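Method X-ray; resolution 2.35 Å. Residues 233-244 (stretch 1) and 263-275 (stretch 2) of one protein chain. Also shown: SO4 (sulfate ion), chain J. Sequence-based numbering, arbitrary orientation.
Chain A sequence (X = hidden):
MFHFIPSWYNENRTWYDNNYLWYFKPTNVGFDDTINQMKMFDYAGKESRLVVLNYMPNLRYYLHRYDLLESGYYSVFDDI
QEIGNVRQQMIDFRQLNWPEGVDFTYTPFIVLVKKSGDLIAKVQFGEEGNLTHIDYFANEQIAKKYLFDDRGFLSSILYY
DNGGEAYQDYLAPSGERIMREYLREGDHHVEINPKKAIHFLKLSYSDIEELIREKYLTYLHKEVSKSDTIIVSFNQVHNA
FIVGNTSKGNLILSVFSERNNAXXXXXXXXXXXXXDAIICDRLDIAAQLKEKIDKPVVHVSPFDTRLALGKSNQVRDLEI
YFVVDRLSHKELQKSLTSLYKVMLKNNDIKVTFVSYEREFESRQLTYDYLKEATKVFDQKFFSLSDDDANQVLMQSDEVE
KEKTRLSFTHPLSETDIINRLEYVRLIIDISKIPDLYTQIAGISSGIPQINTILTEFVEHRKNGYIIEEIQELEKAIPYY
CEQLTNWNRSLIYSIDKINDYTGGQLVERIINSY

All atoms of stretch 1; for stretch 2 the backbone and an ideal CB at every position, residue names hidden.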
# COMPACT_ATOMS: atom_id res chain seq x y z
N SER A 233 -12.23 6.78 -5.94
CA SER A 233 -10.81 6.94 -6.18
C SER A 233 -10.57 7.34 -7.64
O SER A 233 -10.88 6.57 -8.55
CB SER A 233 -10.13 5.60 -5.86
OG SER A 233 -8.80 5.79 -5.45
N PHE A 234 -10.04 8.54 -7.87
CA PHE A 234 -9.89 9.02 -9.25
C PHE A 234 -8.93 8.12 -10.03
O PHE A 234 -7.76 7.99 -9.67
CB PHE A 234 -9.38 10.47 -9.28
CG PHE A 234 -9.37 11.08 -10.66
CD1 PHE A 234 -8.41 10.72 -11.60
CD2 PHE A 234 -10.32 12.02 -11.03
CE1 PHE A 234 -8.40 11.28 -12.86
CE2 PHE A 234 -10.32 12.58 -12.29
CZ PHE A 234 -9.35 12.22 -13.21
N ASN A 235 -9.42 7.54 -11.12
CA ASN A 235 -8.58 6.68 -11.95
C ASN A 235 -9.16 6.61 -13.35
O ASN A 235 -10.35 6.30 -13.53
CB ASN A 235 -8.49 5.28 -11.33
CG ASN A 235 -7.25 4.54 -11.77
OD1 ASN A 235 -6.90 4.56 -12.94
ND2 ASN A 235 -6.57 3.92 -10.82
N GLN A 236 -8.33 6.87 -14.36
CA GLN A 236 -8.82 6.75 -15.73
C GLN A 236 -9.24 5.33 -16.10
O GLN A 236 -10.03 5.16 -17.03
CB GLN A 236 -7.77 7.24 -16.73
CG GLN A 236 -6.48 6.46 -16.72
CD GLN A 236 -5.42 7.06 -17.64
OE1 GLN A 236 -4.36 7.51 -17.18
NE2 GLN A 236 -5.69 7.08 -18.95
N VAL A 237 -8.76 4.30 -15.40
CA VAL A 237 -9.19 2.95 -15.77
C VAL A 237 -10.67 2.73 -15.45
O VAL A 237 -11.28 1.81 -16.01
CB VAL A 237 -8.32 1.87 -15.10
CG1 VAL A 237 -6.83 2.09 -15.42
CG2 VAL A 237 -8.54 1.86 -13.58
N HIS A 238 -11.28 3.53 -14.57
CA HIS A 238 -12.69 3.31 -14.27
C HIS A 238 -13.58 4.56 -14.22
O HIS A 238 -14.79 4.42 -14.07
CB HIS A 238 -12.84 2.53 -12.95
CG HIS A 238 -12.34 3.27 -11.75
ND1 HIS A 238 -11.80 2.62 -10.66
CD2 HIS A 238 -12.30 4.59 -11.45
CE1 HIS A 238 -11.45 3.51 -9.75
NE2 HIS A 238 -11.75 4.72 -10.20
N ASN A 239 -13.01 5.76 -14.33
CA ASN A 239 -13.82 6.98 -14.24
C ASN A 239 -14.96 6.98 -15.25
O ASN A 239 -16.06 7.43 -14.93
CB ASN A 239 -12.94 8.20 -14.47
CG ASN A 239 -12.13 8.57 -13.26
OD1 ASN A 239 -12.34 8.05 -12.17
ND2 ASN A 239 -11.17 9.47 -13.46
N ALA A 240 -14.72 6.46 -16.46
CA ALA A 240 -15.68 6.64 -17.53
C ALA A 240 -16.98 5.88 -17.25
O ALA A 240 -18.07 6.41 -17.48
CB ALA A 240 -15.08 6.21 -18.87
N PHE A 241 -16.89 4.65 -16.74
CA PHE A 241 -18.14 3.95 -16.47
C PHE A 241 -18.65 4.14 -15.04
O PHE A 241 -19.78 3.76 -14.75
CB PHE A 241 -18.04 2.45 -16.81
CG PHE A 241 -17.00 1.69 -16.01
CD1 PHE A 241 -17.31 1.14 -14.78
CD2 PHE A 241 -15.74 1.49 -16.53
CE1 PHE A 241 -16.38 0.41 -14.06
CE2 PHE A 241 -14.80 0.76 -15.82
CZ PHE A 241 -15.12 0.22 -14.58
N ILE A 242 -17.87 4.74 -14.14
CA ILE A 242 -18.36 5.05 -12.80
C ILE A 242 -18.91 6.46 -12.73
O ILE A 242 -20.00 6.69 -12.21
CB ILE A 242 -17.26 4.83 -11.74
CG1 ILE A 242 -16.90 3.35 -11.62
CG2 ILE A 242 -17.73 5.34 -10.38
CD1 ILE A 242 -15.74 3.16 -10.66
N VAL A 243 -18.14 7.43 -13.23
CA VAL A 243 -18.53 8.83 -13.14
C VAL A 243 -19.44 9.22 -14.31
O VAL A 243 -20.39 9.98 -14.13
CB VAL A 243 -17.28 9.72 -13.06
CG1 VAL A 243 -17.65 11.17 -12.93
CG2 VAL A 243 -16.41 9.30 -11.89
N GLY A 244 -19.18 8.70 -15.51
CA GLY A 244 -20.05 9.01 -16.63
C GLY A 244 -21.48 8.58 -16.40
O GLY A 244 -22.42 9.23 -16.86
N UNK A 263 -2.06 16.67 -14.38
CA UNK A 263 -2.48 17.02 -15.74
C UNK A 263 -3.67 16.18 -16.18
O UNK A 263 -4.62 16.69 -16.77
CB UNK A 263 -1.32 16.84 -16.72
N UNK A 264 -3.62 14.87 -15.90
CA UNK A 264 -4.74 14.00 -16.27
C UNK A 264 -6.00 14.38 -15.51
O UNK A 264 -7.10 14.34 -16.08
CB UNK A 264 -4.39 12.53 -16.00
N UNK A 265 -5.88 14.73 -14.24
CA UNK A 265 -7.04 15.19 -13.50
C UNK A 265 -7.61 16.45 -14.14
O UNK A 265 -8.79 16.50 -14.52
CB UNK A 265 -6.68 15.45 -12.04
N UNK A 266 -6.77 17.47 -14.30
CA UNK A 266 -7.23 18.77 -14.78
C UNK A 266 -7.74 18.73 -16.21
O UNK A 266 -8.37 19.69 -16.65
CB UNK A 266 -6.10 19.79 -14.67
N UNK A 267 -7.47 17.65 -16.94
CA UNK A 267 -7.93 17.52 -18.30
C UNK A 267 -9.30 16.86 -18.40
O UNK A 267 -10.01 17.06 -19.39
CB UNK A 267 -6.91 16.72 -19.11
N UNK A 268 -9.69 16.09 -17.38
CA UNK A 268 -10.92 15.29 -17.43
C UNK A 268 -12.11 16.13 -16.94
O UNK A 268 -12.71 15.86 -15.90
CB UNK A 268 -10.77 14.02 -16.58
N UNK A 269 -12.42 17.16 -17.73
CA UNK A 269 -13.56 18.04 -17.45
C UNK A 269 -14.83 17.26 -17.17
O UNK A 269 -15.62 17.63 -16.29
CB UNK A 269 -13.79 18.99 -18.62
N UNK A 270 -15.06 16.17 -17.92
CA UNK A 270 -16.31 15.44 -17.80
C UNK A 270 -16.47 14.83 -16.42
O UNK A 270 -17.55 14.90 -15.82
CB UNK A 270 -16.39 14.35 -18.87
N UNK A 271 -15.39 14.24 -15.88
CA UNK A 271 -15.44 13.69 -14.53
C UNK A 271 -15.59 14.80 -13.49
O UNK A 271 -16.40 14.68 -12.56
CB UNK A 271 -14.18 12.87 -14.25
N UNK A 272 -14.80 15.87 -13.62
CA UNK A 272 -14.80 16.91 -12.60
C UNK A 272 -16.13 17.64 -12.53
O UNK A 272 -16.58 18.01 -11.44
CB UNK A 272 -13.67 17.91 -12.87
N UNK A 273 -16.77 17.85 -13.69
CA UNK A 273 -18.04 18.55 -13.69
C UNK A 273 -19.15 17.70 -13.09
O UNK A 273 -20.19 18.25 -12.71
CB UNK A 273 -18.41 18.97 -15.11
N UNK A 274 -18.95 16.39 -12.96
CA UNK A 274 -19.96 15.55 -12.33
C UNK A 274 -19.75 15.39 -10.82
O UNK A 274 -20.60 14.81 -10.15
CB UNK A 274 -19.97 14.17 -13.00
N UNK A 275 -18.66 15.91 -10.28
CA UNK A 275 -18.43 15.77 -8.85
C UNK A 275 -19.27 16.78 -8.07
O UNK A 275 -19.35 17.95 -8.42
CB UNK A 275 -16.95 15.95 -8.53
S SO4 J . -4.90 8.98 -13.78
O1 SO4 J . -6.16 8.37 -13.34
O2 SO4 J . -5.05 9.56 -15.11
O3 SO4 J . -4.51 10.04 -12.83
O4 SO4 J . -3.84 7.95 -13.78

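Position 263 lies in a helix that begins earlier in the chain, with nothing of stretch 1 within reach of its CB, so almost any helix-tolerant residue would suit; it is His263.

At 264 the CB points toward stretch 1, 5.2 Å from both Gln236 OE1 and Phe234 CE1, with the sulfate close by. A donor is favored, as in Asn, Gln, Ser, Lys or Arg. Asn264 ND2 donates a hydrogen bond to sulfate O2 (2.9 Å). Because Gln236 N donates to sulfate O1 (2.8 Å), the ion bridges the two stretches.

The CB of 265 points sideways but sits 4.4 Å from Phe234 CZ, which calls for an apolar side chain such as Val, Ile, Leu or Met. Val265 lays CG2 over one face of the Phe234 ring, 4.0 Å from its centroid, a CH-pi contact.

Positions 266, pointing away, and 267, pointing sideways, have no partner in stretch 1 near their CB atoms and are little constrained; they are Leu266 and Glu267.

At 268 the backbone leaves the helical region (phi/psi -88/66) just before a new helix, an N-cap position suited to Asp, Asn, Ser or Thr. The CB points toward stretch 1, 4.1 Å from Phe234 CZ, and the amide of Asn239 offers a donor that an acceptor here could meet directly or through water. Asp268 serves both needs: OD1 accepts from the backbone N of 271 (3.0 Å), capping the helix, while OD2 accepts from a water (2.5 Å) that in turn accepts from Asn239 ND2 (2.9 Å).

Positions 269 and 270 meet nothing of stretch 1 and could be polar or otherwise; they are Tyr269 and Ser270.

The CB of 271 points into a tight space, 4.1 Å from Val243 CG1, 4.3 Å from Phe234 CE2 and 4.6 Å from Asn239 ND2, so a small side chain such as Ala, Ser or Cys would suit. Ser271 packs its CA 3.7 Å from Val243 CG1, and its OG donates to Asp268 OD2 (2.6 Å), tying the cap together.

Position 272 points sideways, yet a long apolar chain could reach the Phe234 ring. Leu272 does so, with CD2 4.3 Å from Phe234 CE2.

At 274 the CB points toward stretch 1, 3.8 Å from Val243 CG1, with the carbonyls of Val243 and Gly244 beyond; an aliphatic stem, perhaps with a polar end, fits. Arg274 brings CD to 3.2 Å from Val243 O, while NH1 turns back to donate to Ser270 O (2.9 Å).

Positions 273 and 275 point sideways, open to many side chains; they are Ser273 and Ala275.

Stretch 2 (263-275) HNVLEDYSSLSRA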
# COMPACT_ATOMS: atom_id res chain seq x y z
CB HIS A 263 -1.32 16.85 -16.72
CG HIS A 263 -1.74 16.91 -18.16
ND1 HIS A 263 -1.95 18.10 -18.82
CD2 HIS A 263 -2.02 15.92 -19.04
CE1 HIS A 263 -2.33 17.84 -20.06
NE2 HIS A 263 -2.38 16.53 -20.22
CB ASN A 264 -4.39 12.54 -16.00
CG ASN A 264 -3.42 11.98 -17.02
OD1 ASN A 264 -3.03 12.66 -17.97
ND2 ASN A 264 -3.04 10.72 -16.84
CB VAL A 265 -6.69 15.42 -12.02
CG1 VAL A 265 -7.89 16.03 -11.30
CG2 VAL A 265 -6.25 14.11 -11.37
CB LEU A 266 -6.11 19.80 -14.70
CG LEU A 266 -5.62 20.01 -13.28
CD1 LEU A 266 -4.20 20.54 -13.30
CD2 LEU A 266 -6.59 20.96 -12.62
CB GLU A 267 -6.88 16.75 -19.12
CG GLU A 267 -7.39 15.95 -20.29
CD GLU A 267 -6.29 15.17 -20.99
OE1 GLU A 267 -5.75 14.21 -20.37
OE2 GLU A 267 -5.97 15.50 -22.16
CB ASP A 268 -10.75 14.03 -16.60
CG ASP A 268 -11.92 13.07 -16.75
OD1 ASP A 268 -12.93 13.44 -17.39
OD2 ASP A 268 -11.83 11.94 -16.22
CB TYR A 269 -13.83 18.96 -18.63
CG TYR A 269 -12.95 20.19 -18.79
CD1 TYR A 269 -13.28 21.40 -18.19
CD2 TYR A 269 -11.82 20.15 -19.61
CE1 TYR A 269 -12.50 22.53 -18.36
CE2 TYR A 269 -11.02 21.28 -19.79
CZ TYR A 269 -11.37 22.47 -19.16
OH TYR A 269 -10.59 23.60 -19.34
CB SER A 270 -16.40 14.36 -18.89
OG SER A 270 -16.66 14.95 -20.15
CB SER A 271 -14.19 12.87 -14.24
OG SER A 271 -14.11 11.70 -15.03
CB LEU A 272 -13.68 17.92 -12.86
CG LEU A 272 -12.26 17.36 -12.90
CD1 LEU A 272 -11.27 18.49 -12.91
CD2 LEU A 272 -12.01 16.44 -11.70
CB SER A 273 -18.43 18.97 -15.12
OG SER A 273 -18.79 17.84 -15.89
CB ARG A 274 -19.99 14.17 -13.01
CG ARG A 274 -20.80 14.20 -14.30
CD ARG A 274 -20.52 13.02 -15.21
NE ARG A 274 -21.35 13.10 -16.41
CZ ARG A 274 -21.04 13.80 -17.49
NH1 ARG A 274 -19.89 14.48 -17.55
NH2 ARG A 274 -21.85 13.82 -18.54
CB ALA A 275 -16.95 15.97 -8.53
O HOH W 1 -10.23 9.99 -16.20
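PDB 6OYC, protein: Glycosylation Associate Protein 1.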